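Local coordinates for protein glycerol dehydratase (Clostridium butyricum, PDB 1R9D) that probably dehydrates glycerol to 3-hydroxypropionaldehyde without coenzyme B12, using a glycyl radical in the manner of its pyruvate formate lyase-like relatives, at residues N14-Q19 with I314-N319; T65-E70 with S75-P80; N220-K225 with F267-A272. All blocks are in the same frame, centred on the assembly; numbering follows the deposited sequence.

Contact 1. Residues N14-Q19 with I314-N319; sequences NILKAQ and IWIKLN
Leu16 and Ile316 make the apolar part of this contact, meeting chiefly through one methyl group. Ile316 CD1 abuts Leu16 CB at 3.3 Å, tighter than usual van der Waals contact for two carbons, and lies 4.1 Å from Leu16 CD1. These two distances show that the base of Leu16, more than its branches, carries the touch. The two side chains cross at about a right angle. The torsion of Ile316 explains the reach: CG1 is anti to the carbonyl carbon (chi1 -65°) and the chain runs on extended, carrying CD1 straight out toward the other helix. The second branch, Ile316 CG2, lies near both Leu16 O (3.9 Å) and Leu16 CB (4.0 Å).

Side chain against main chain is the second kind of interaction. Ile316 CD1 also packs on Lys17 N at 3.8 Å, and the CA atoms of Lys17 and Ile316 are 6.4 Å apart, so the helices come close here. Lys17 itself contributes little beyond its backbone, since its extended chain leads away. Because Ile316 also touches Ile13 and Ile20, it rests among positions 13, 16, 17 and 20 of helix 11-22, the i, i+3, i+4, i+7 spacing of the hole in knobs-into-holes packing, although Lys17 lines it mainly with its backbone. Helix 304-317 thereby packs against the N-terminal helix of the chain, and Val369 of helix 357-369 adds a further apolar neighbour to Ile316.

Polar bonding stays within the second segment. Asn319 ND2 turns back to donate to Trp315 O at 2.9 Å, with a bent N-H...O angle of 137° and the donor above the carbonyl plane; Asn319 ND2 also bonds Gln373 O.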
loop_
_atom_site.group_PDB
_atom_site.type_symbol
_atom_site.label_atom_id
_atom_site.label_comp_id
_atom_site.label_asym_id
_atom_site.label_seq_id
_atom_site.Cartn_x
_atom_site.Cartn_y
_atom_site.Cartn_z
ATOM N N ASN A 14 15.552 -9.494 -46.656
ATOM C CA ASN A 14 16.096 -10.843 -46.558
ATOM C C ASN A 14 17.275 -10.877 -45.588
ATOM O O ASN A 14 17.446 -11.840 -44.840
ATOM C CB ASN A 14 16.541 -11.355 -47.932
ATOM C CG ASN A 14 15.392 -11.446 -48.917
ATOM O OD1 ASN A 14 14.281 -11.842 -48.557
ATOM N ND2 ASN A 14 15.654 -11.092 -50.170
ATOM N N ILE A 15 18.085 -9.824 -45.603
ATOM C CA ILE A 15 19.240 -9.741 -44.715
ATOM C C ILE A 15 18.810 -9.607 -43.254
ATOM O O ILE A 15 19.351 -10.277 -42.374
ATOM C CB ILE A 15 20.140 -8.542 -45.087
ATOM C CG1 ILE A 15 20.743 -8.764 -46.477
ATOM C CG2 ILE A 15 21.249 -8.376 -44.048
ATOM C CD1 ILE A 15 21.518 -7.582 -47.007
ATOM N N LEU A 16 17.835 -8.740 -43.001
ATOM C CA LEU A 16 17.345 -8.528 -41.643
ATOM C C LEU A 16 16.652 -9.785 -41.122
ATOM O O LEU A 16 16.811 -10.150 -39.958
ATOM C CB LEU A 16 16.390 -7.334 -41.611
ATOM C CG LEU A 16 17.031 -5.988 -41.960
ATOM C CD1 LEU A 16 15.962 -4.935 -42.140
ATOM C CD2 LEU A 16 18.008 -5.584 -40.864
ATOM N N LYS A 17 15.894 -10.456 -41.988
ATOM C CA LYS A 17 15.204 -11.682 -41.587
ATOM C C LYS A 17 16.209 -12.755 -41.178
ATOM O O LYS A 17 15.994 -13.491 -40.213
ATOM C CB LYS A 17 14.335 -12.217 -42.730
ATOM C CG LYS A 17 13.730 -13.585 -42.430
ATOM C CD LYS A 17 12.934 -14.136 -43.606
ATOM C CE LYS A 17 12.355 -15.507 -43.273
ATOM N NZ LYS A 17 11.675 -16.143 -44.441
ATOM N N ALA A 18 17.306 -12.847 -41.924
ATOM C CA ALA A 18 18.341 -13.830 -41.638
ATOM C C ALA A 18 18.958 -13.593 -40.261
ATOM O O ALA A 18 19.380 -14.535 -39.590
ATOM C CB ALA A 18 19.425 -13.777 -42.718
ATOM N N GLN A 19 19.014 -12.333 -39.843
ATOM C CA GLN A 19 19.580 -11.999 -38.541
ATOM C C GLN A 19 18.737 -12.630 -37.441
ATOM O O GLN A 19 19.262 -13.108 -36.436
ATOM C CB GLN A 19 19.629 -10.482 -38.350
ATOM C CG GLN A 19 20.405 -9.743 -39.430
ATOM C CD GLN A 19 20.553 -8.262 -39.136
ATOM O OE1 GLN A 19 19.719 -7.667 -38.449
ATOM N NE2 GLN A 19 21.610 -7.654 -39.668
ATOM N N ILE A 314 9.381 -3.131 -39.637
ATOM C CA ILE A 314 8.664 -3.190 -38.367
ATOM C C ILE A 314 8.293 -4.645 -38.091
ATOM O O ILE A 314 8.402 -5.124 -36.963
ATOM C CB ILE A 314 7.383 -2.323 -38.397
ATOM C CG1 ILE A 314 7.759 -0.836 -38.330
ATOM C CG2 ILE A 314 6.482 -2.689 -37.231
ATOM C CD1 ILE A 314 6.581 0.108 -38.466
ATOM N N TRP A 315 7.859 -5.350 -39.131
ATOM C CA TRP A 315 7.508 -6.757 -38.981
ATOM C C TRP A 315 8.717 -7.506 -38.421
ATOM O O TRP A 315 8.600 -8.283 -37.472
ATOM C CB TRP A 315 7.108 -7.363 -40.332
ATOM C CG TRP A 315 5.627 -7.625 -40.505
ATOM C CD1 TRP A 315 5.048 -8.804 -40.885
ATOM C CD2 TRP A 315 4.553 -6.686 -40.341
ATOM N NE1 TRP A 315 3.682 -8.657 -40.970
ATOM C CE2 TRP A 315 3.351 -7.369 -40.640
ATOM C CE3 TRP A 315 4.488 -5.335 -39.969
ATOM C CZ2 TRP A 315 2.096 -6.747 -40.580
ATOM C CZ3 TRP A 315 3.237 -4.713 -39.909
ATOM C CH2 TRP A 315 2.059 -5.424 -40.214
ATOM N N ILE A 316 9.891 -7.262 -38.998
ATOM C CA ILE A 316 11.091 -7.932 -38.523
ATOM C C ILE A 316 11.427 -7.567 -37.071
ATOM O O ILE A 316 11.801 -8.437 -36.284
ATOM C CB ILE A 316 12.298 -7.625 -39.446
ATOM C CG1 ILE A 316 12.034 -8.222 -40.835
ATOM C CG2 ILE A 316 13.572 -8.199 -38.850
ATOM C CD1 ILE A 316 13.108 -7.934 -41.867
ATOM N N LYS A 317 11.289 -6.292 -36.715
ATOM C CA LYS A 317 11.578 -5.853 -35.348
ATOM C C LYS A 317 10.677 -6.570 -34.340
ATOM O O LYS A 317 11.112 -6.922 -33.246
ATOM C CB LYS A 317 11.392 -4.336 -35.207
ATOM C CG LYS A 317 12.384 -3.490 -36.010
ATOM C CD LYS A 317 13.827 -3.830 -35.665
ATOM C CE LYS A 317 14.138 -3.609 -34.197
ATOM N NZ LYS A 317 15.525 -4.063 -33.845
ATOM N N LEU A 318 9.419 -6.788 -34.709
ATOM C CA LEU A 318 8.487 -7.471 -33.813
ATOM C C LEU A 318 8.929 -8.910 -33.532
ATOM O O LEU A 318 8.449 -9.545 -32.596
ATOM C CB LEU A 318 7.073 -7.446 -34.410
ATOM C CG LEU A 318 6.372 -6.081 -34.405
ATOM C CD1 LEU A 318 5.269 -6.059 -35.440
ATOM C CD2 LEU A 318 5.830 -5.788 -33.012
ATOM N N ASN A 319 9.850 -9.423 -34.346
ATOM C CA ASN A 319 10.362 -10.781 -34.171
ATOM C C ASN A 319 11.669 -10.765 -33.376
ATOM O O ASN A 319 12.226 -11.813 -33.047
ATOM C CB ASN A 319 10.606 -11.431 -35.537
ATOM C CG ASN A 319 9.329 -11.925 -36.189
ATOM O OD1 ASN A 319 8.845 -13.012 -35.883
ATOM N ND2 ASN A 319 8.773 -11.122 -37.083
#

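Contact 2. Residues T65-E70 with S75-P80; sequences TIRDQE and SLTKEP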
loop_
_atom_site.group_PDB
_atom_site.type_symbol
_atom_site.label_atom_id
_atom_site.label_comp_id
_atom_site.label_asym_id
_atom_site.label_seq_id
_atom_site.Cartn_x
_atom_site.Cartn_y
_atom_site.Cartn_z
ATOM N N THR A 65 21.912 -0.940 -29.452
ATOM C CA THR A 65 22.413 -1.643 -30.629
ATOM C C THR A 65 21.661 -1.308 -31.908
ATOM O O THR A 65 20.431 -1.253 -31.931
ATOM C CB THR A 65 22.337 -3.184 -30.460
ATOM O OG1 THR A 65 23.095 -3.593 -29.317
ATOM C CG2 THR A 65 22.890 -3.879 -31.701
ATOM N N ILE A 66 22.418 -1.073 -32.970
ATOM C CA ILE A 66 21.843 -0.807 -34.278
ATOM C C ILE A 66 22.419 -1.912 -35.151
ATOM O O ILE A 66 23.628 -1.969 -35.378
ATOM C CB ILE A 66 22.244 0.582 -34.828
ATOM C CG1 ILE A 66 21.605 1.678 -33.971
ATOM C CG2 ILE A 66 21.796 0.715 -36.281
ATOM C CD1 ILE A 66 21.754 3.079 -34.520
ATOM N N ARG A 67 21.555 -2.812 -35.609
ATOM C CA ARG A 67 21.992 -3.933 -36.431
ATOM C C ARG A 67 22.225 -3.500 -37.872
ATOM O O ARG A 67 21.641 -2.526 -38.341
ATOM C CB ARG A 67 20.961 -5.063 -36.362
ATOM C CG ARG A 67 20.577 -5.456 -34.930
ATOM C CD ARG A 67 19.711 -6.709 -34.897
ATOM N NE ARG A 67 19.038 -6.900 -33.612
ATOM C CZ ARG A 67 19.655 -7.105 -32.450
ATOM N NH1 ARG A 67 20.979 -7.152 -32.387
ATOM N NH2 ARG A 67 18.944 -7.260 -31.341
ATOM N N ASP A 68 23.087 -4.228 -38.571
ATOM C CA ASP A 68 23.409 -3.894 -39.954
ATOM C C ASP A 68 22.196 -3.803 -40.879
ATOM O O ASP A 68 21.306 -4.650 -40.841
ATOM C CB ASP A 68 24.403 -4.914 -40.520
ATOM C CG ASP A 68 25.611 -5.113 -39.622
ATOM O OD1 ASP A 68 26.224 -4.103 -39.207
ATOM O OD2 ASP A 68 25.953 -6.282 -39.332
ATOM N N GLN A 69 22.175 -2.757 -41.700
ATOM C CA GLN A 69 21.117 -2.519 -42.680
ATOM C C GLN A 69 19.729 -2.145 -42.146
ATOM O O GLN A 69 18.772 -2.076 -42.913
ATOM C CB GLN A 69 20.989 -3.731 -43.610
ATOM C CG GLN A 69 22.257 -4.062 -44.394
ATOM C CD GLN A 69 22.820 -2.856 -45.133
ATOM O OE1 GLN A 69 22.100 -2.157 -45.852
ATOM N NE2 GLN A 69 24.118 -2.609 -44.962
ATOM N N GLU A 70 19.614 -1.896 -40.847
ATOM C CA GLU A 70 18.321 -1.524 -40.274
ATOM C C GLU A 70 17.873 -0.118 -40.669
ATOM O O GLU A 70 18.690 0.801 -40.767
ATOM C CB GLU A 70 18.363 -1.613 -38.742
ATOM C CG GLU A 70 18.115 -3.003 -38.171
ATOM C CD GLU A 70 18.012 -3.005 -36.650
ATOM O OE1 GLU A 70 17.408 -3.949 -36.097
ATOM O OE2 GLU A 70 18.543 -2.070 -36.007
ATOM N N SER A 75 16.840 -1.929 -30.251
ATOM C CA SER A 75 17.014 -3.334 -29.902
ATOM C C SER A 75 17.087 -3.490 -28.394
ATOM O O SER A 75 17.843 -2.777 -27.725
ATOM C CB SER A 75 18.296 -3.888 -30.535
ATOM O OG SER A 75 18.229 -3.845 -31.949
ATOM N N LEU A 76 16.319 -4.440 -27.868
ATOM C CA LEU A 76 16.266 -4.691 -26.435
ATOM C C LEU A 76 17.397 -5.567 -25.914
ATOM O O LEU A 76 17.678 -5.574 -24.716
ATOM C CB LEU A 76 14.925 -5.334 -26.065
ATOM C CG LEU A 76 13.656 -4.601 -26.510
ATOM C CD1 LEU A 76 12.450 -5.245 -25.840
ATOM C CD2 LEU A 76 13.735 -3.131 -26.135
ATOM N N THR A 77 18.030 -6.318 -26.812
ATOM C CA THR A 77 19.133 -7.197 -26.441
ATOM C C THR A 77 20.231 -7.108 -27.494
ATOM O O THR A 77 19.962 -6.794 -28.653
ATOM C CB THR A 77 18.671 -8.675 -26.322
ATOM O OG1 THR A 77 18.003 -9.075 -27.528
ATOM C CG2 THR A 77 17.730 -8.848 -25.138
ATOM N N LYS A 78 21.468 -7.370 -27.081
ATOM C CA LYS A 78 22.606 -7.326 -27.990
ATOM C C LYS A 78 22.470 -8.414 -29.056
ATOM O O LYS A 78 22.660 -8.155 -30.247
ATOM C CB LYS A 78 23.905 -7.498 -27.196
ATOM C CG LYS A 78 24.135 -6.380 -26.183
ATOM C CD LYS A 78 25.340 -6.642 -25.288
ATOM C CE LYS A 78 25.123 -7.860 -24.396
ATOM N NZ LYS A 78 26.257 -8.078 -23.447
ATOM N N GLU A 79 22.146 -9.629 -28.621
ATOM C CA GLU A 79 21.945 -10.758 -29.535
ATOM C C GLU A 79 20.486 -10.680 -29.992
ATOM O O GLU A 79 19.597 -10.409 -29.186
ATOM C CB GLU A 79 22.186 -12.080 -28.795
ATOM C CG GLU A 79 21.921 -13.364 -29.601
ATOM C CD GLU A 79 22.968 -13.639 -30.674
ATOM O OE1 GLU A 79 24.089 -13.098 -30.572
ATOM O OE2 GLU A 79 22.676 -14.416 -31.614
ATOM N N PRO A 80 20.215 -10.906 -31.288
ATOM C CA PRO A 80 18.815 -10.827 -31.718
ATOM C C PRO A 80 17.960 -11.934 -31.107
ATOM O O PRO A 80 18.478 -12.938 -30.623
ATOM C CB PRO A 80 18.904 -10.963 -33.239
ATOM C CG PRO A 80 20.310 -10.498 -33.557
ATOM C CD PRO A 80 21.108 -11.111 -32.440
HETATM O O HOH W 1 18.149 -1.699 -33.348
HETATM O O HOH W 2 20.990 -3.827 -27.512
#
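The guanidinium of Arg67 lies flat between Ser75 and Pro80. Pro80 CG stands 3.5 Å above one face and Ser75 OG 3.3 Å above the opposite one, both offset toward the rim. At the edge, two carbonyls take one nitrogen each: NH1 donates to Lys78 O at 2.9 Å (157° at the hydrogen), lying above that carbonyl's plane, whereas NH2 donates to Thr77 O at 2.9 Å (151°), tilted less from its plane. With CG anti to the carbonyl carbon (chi1 -51°) and the chain extended from CG to NE, the guanidinium reaches segment 75-80.

The base of the same residue is anchored by a type II beta turn from Arg67 to Glu70, in which Gln69 has the positive phi expected at its third position. Arg67 N donates to Glu70 OE2 at 3.1 Å, meeting it from above the carboxylate plane. A water donates to Thr65 O and Glu70 OE2 and accepts from Ser75 OG, sewing the two segments together beside the guanidinium. Glu70 OE1 is salt-bridged to Lys317, so both carboxylate oxygens are engaged.

Arg67 NH2 also forms a salt bridge with Asp320. Two carbonyls and a carboxylate meet this cation, which would offset the cost of burying its charge, while its two flanking residues and its bonds at the edge restrict its rotation.

Contact 3. Residues N220-K225 with F267-A272; sequences NRYAKK and FWFIHA
Tyr222 and Phe269 supply all the contact between the two helical segments. The tight part is small: Phe269 CE1 reaches Tyr222 CD1 at 3.8 Å, and Phe269 CZ lies 4.1 Å from Tyr222 CB. The far rim of the phenylalanine therefore presses on the near half of the tyrosine, around CB, CG and CD1, and Tyr222 CD1 is met near the plane of the Phe269 ring. With centroids 5.7 Å apart and planes at 56°, the rings form an oblique aromatic pair. Phe269 attains this position with CG anti to its carbonyl carbon (chi1 -83°); the CB bond does not aim at helix 197-230, but the ring extends across to it.

Away from the rings the two segments do not pack on each other. The nearest CA atoms, those of Tyr222 and Phe269, remain 10.4 Å apart, too far for the backbones to touch, and only 82 Å² is buried in total. The Ala223 and Trp268 side chains stay well short of the opposite segment. Lys224, on the solvent side of helix 197-230, is exposed and takes no part, in contrast to the two buried rings.

The hydroxyl of Tyr222 is satisfied beyond the pair: it is hydrogen-bonded to Tyr218 OH, whose ring also meets the tyrosine edge-to-face, and it accepts from Ser75 N. These bonds fix the outer end of the ring; Phe269 packs near its base. Among the neighbouring helices, 236-252 touches both partners' sides through Cys249, which contacts Ala223 and Phe269, while helix 260-277 turns Ile270 to helix 169-190 and sets Phe267 and Trp268 against helix 304-317.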
loop_
_atom_site.group_PDB
_atom_site.type_symbol
_atom_site.label_atom_id
_atom_site.label_comp_id
_atom_site.label_asym_id
_atom_site.label_seq_id
_atom_site.Cartn_x
_atom_site.Cartn_y
_atom_site.Cartn_z
ATOM N N ASN A 220 17.189 9.542 -27.822
ATOM C CA ASN A 220 18.336 10.383 -28.147
ATOM C C ASN A 220 19.641 9.598 -28.175
ATOM O O ASN A 220 20.575 9.970 -28.885
ATOM C CB ASN A 220 18.429 11.546 -27.159
ATOM C CG ASN A 220 17.505 12.686 -27.529
ATOM O OD1 ASN A 220 17.002 13.408 -26.662
ATOM N ND2 ASN A 220 17.283 12.865 -28.827
ATOM N N ARG A 221 19.711 8.516 -27.407
ATOM C CA ARG A 221 20.910 7.690 -27.393
ATOM C C ARG A 221 21.076 7.006 -28.749
ATOM O O ARG A 221 22.200 6.784 -29.203
ATOM C CB ARG A 221 20.834 6.638 -26.284
ATOM C CG ARG A 221 20.917 7.213 -24.874
ATOM C CD ARG A 221 20.903 6.108 -23.829
ATOM N NE ARG A 221 22.058 5.224 -23.959
ATOM C CZ ARG A 221 22.106 3.982 -23.486
ATOM N NH1 ARG A 221 21.059 3.470 -22.849
ATOM N NH2 ARG A 221 23.195 3.246 -23.656
ATOM N N TYR A 222 19.960 6.667 -29.393
ATOM C CA TYR A 222 20.023 6.029 -30.706
ATOM C C TYR A 222 20.377 7.055 -31.769
ATOM O O TYR A 222 21.053 6.736 -32.749
ATOM C CB TYR A 222 18.693 5.353 -31.072
ATOM C CG TYR A 222 18.533 3.978 -30.472
ATOM C CD1 TYR A 222 17.968 3.811 -29.209
ATOM C CD2 TYR A 222 19.001 2.845 -31.142
ATOM C CE1 TYR A 222 17.874 2.552 -28.626
ATOM C CE2 TYR A 222 18.913 1.577 -30.564
ATOM C CZ TYR A 222 18.348 1.444 -29.305
ATOM O OH TYR A 222 18.265 0.208 -28.714
ATOM N N ALA A 223 19.919 8.287 -31.576
ATOM C CA ALA A 223 20.212 9.352 -32.524
ATOM C C ALA A 223 21.723 9.572 -32.564
ATOM O O ALA A 223 22.309 9.750 -33.634
ATOM C CB ALA A 223 19.499 10.634 -32.113
ATOM N N LYS A 224 22.347 9.544 -31.390
ATOM C CA LYS A 224 23.789 9.730 -31.274
ATOM C C LYS A 224 24.531 8.512 -31.813
ATOM O O LYS A 224 25.560 8.641 -32.479
ATOM C CB LYS A 224 24.181 9.958 -29.812
ATOM C CG LYS A 224 25.677 10.096 -29.601
ATOM C CD LYS A 224 26.051 10.015 -28.134
ATOM C CE LYS A 224 27.567 9.979 -27.966
ATOM N NZ LYS A 224 27.974 9.708 -26.559
ATOM N N LYS A 225 24.008 7.326 -31.514
ATOM C CA LYS A 225 24.611 6.080 -31.974
ATOM C C LYS A 225 24.643 6.050 -33.501
ATOM O O LYS A 225 25.642 5.654 -34.103
ATOM C CB LYS A 225 23.799 4.892 -31.464
ATOM C CG LYS A 225 24.433 3.537 -31.714
ATOM C CD LYS A 225 25.566 3.282 -30.742
ATOM C CE LYS A 225 26.061 1.851 -30.836
ATOM N NZ LYS A 225 27.065 1.550 -29.779
ATOM N N PHE A 267 6.546 4.646 -33.478
ATOM C CA PHE A 267 5.708 3.509 -33.109
ATOM C C PHE A 267 6.583 2.456 -32.438
ATOM O O PHE A 267 6.265 1.971 -31.354
ATOM C CB PHE A 267 5.052 2.884 -34.343
ATOM C CG PHE A 267 4.531 1.497 -34.103
ATOM C CD1 PHE A 267 3.327 1.295 -33.435
ATOM C CD2 PHE A 267 5.278 0.386 -34.491
ATOM C CE1 PHE A 267 2.878 0.006 -33.155
ATOM C CE2 PHE A 267 4.840 -0.902 -34.216
ATOM C CZ PHE A 267 3.633 -1.091 -33.542
ATOM N N TRP A 268 7.687 2.096 -33.086
ATOM C CA TRP A 268 8.565 1.080 -32.528
ATOM C C TRP A 268 9.159 1.462 -31.176
ATOM O O TRP A 268 9.289 0.609 -30.305
ATOM C CB TRP A 268 9.689 0.709 -33.508
ATOM C CG TRP A 268 10.559 -0.371 -32.950
ATOM C CD1 TRP A 268 11.855 -0.249 -32.530
ATOM C CD2 TRP A 268 10.157 -1.708 -32.630
ATOM N NE1 TRP A 268 12.281 -1.425 -31.963
ATOM C CE2 TRP A 268 11.258 -2.337 -32.010
ATOM C CE3 TRP A 268 8.969 -2.435 -32.802
ATOM C CZ2 TRP A 268 11.209 -3.664 -31.557
ATOM C CZ3 TRP A 268 8.920 -3.754 -32.352
ATOM C CH2 TRP A 268 10.034 -4.353 -31.737
ATOM N N PHE A 269 9.524 2.729 -30.988
ATOM C CA PHE A 269 10.082 3.131 -29.699
ATOM C C PHE A 269 9.030 2.984 -28.600
ATOM O O PHE A 269 9.337 2.549 -27.496
ATOM C CB PHE A 269 10.599 4.576 -29.736
ATOM C CG PHE A 269 11.991 4.707 -30.296
ATOM C CD1 PHE A 269 13.033 3.927 -29.794
ATOM C CD2 PHE A 269 12.263 5.614 -31.314
ATOM C CE1 PHE A 269 14.331 4.049 -30.302
ATOM C CE2 PHE A 269 13.556 5.743 -31.828
ATOM C CZ PHE A 269 14.590 4.959 -31.321
ATOM N N ILE A 270 7.791 3.354 -28.900
ATOM C CA ILE A 270 6.723 3.209 -27.911
ATOM C C ILE A 270 6.614 1.728 -27.543
ATOM O O ILE A 270 6.658 1.354 -26.368
ATOM C CB ILE A 270 5.359 3.664 -28.476
ATOM C CG1 ILE A 270 5.370 5.167 -28.742
ATOM C CG2 ILE A 270 4.248 3.307 -27.499
ATOM C CD1 ILE A 270 4.184 5.644 -29.550
ATOM N N HIS A 271 6.478 0.890 -28.565
ATOM C CA HIS A 271 6.344 -0.553 -28.374
ATOM C C HIS A 271 7.545 -1.146 -27.644
ATOM O O HIS A 271 7.396 -1.918 -26.696
ATOM C CB HIS A 271 6.175 -1.243 -29.732
ATOM C CG HIS A 271 5.713 -2.664 -29.634
ATOM N ND1 HIS A 271 4.388 -3.006 -29.453
ATOM C CD2 HIS A 271 6.401 -3.831 -29.673
ATOM C CE1 HIS A 271 4.281 -4.322 -29.386
ATOM N NE2 HIS A 271 5.488 -4.846 -29.516
ATOM N N ALA A 272 8.744 -0.779 -28.076
ATOM C CA ALA A 272 9.956 -1.301 -27.459
ATOM C C ALA A 272 10.095 -0.960 -25.977
ATOM O O ALA A 272 10.373 -1.835 -25.162
ATOM C CB ALA A 272 11.190 -0.803 -28.228
#

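How the contacts relate
From the N terminus, helix 11-22 opens the longest loop, which contact 1 closes only when the chain reaches helix 304-317. Contacts 2 and 3 are both nested inside it and follow in series: contact 2 closes a short loop between helices 47-61 and 92-97, and contact 3 then joins helix 197-230 to helix 260-277. All three lie on the same side of the chain's centre, about 10 to 17 Å apart between centres. Gln19 NE2 to Asp68 O, 3.2 Å, a weak, probable hydrogen bond, links contacts 1 and 2. Leu76 CD2 packs 3.7 Å from Ala272 O between contacts 2 and 3, so the 65-80 loop touches both helix pairs. Contacts 1 and 3 also pack directly, with Lys317 O 3.2 Å from Trp268 CH2.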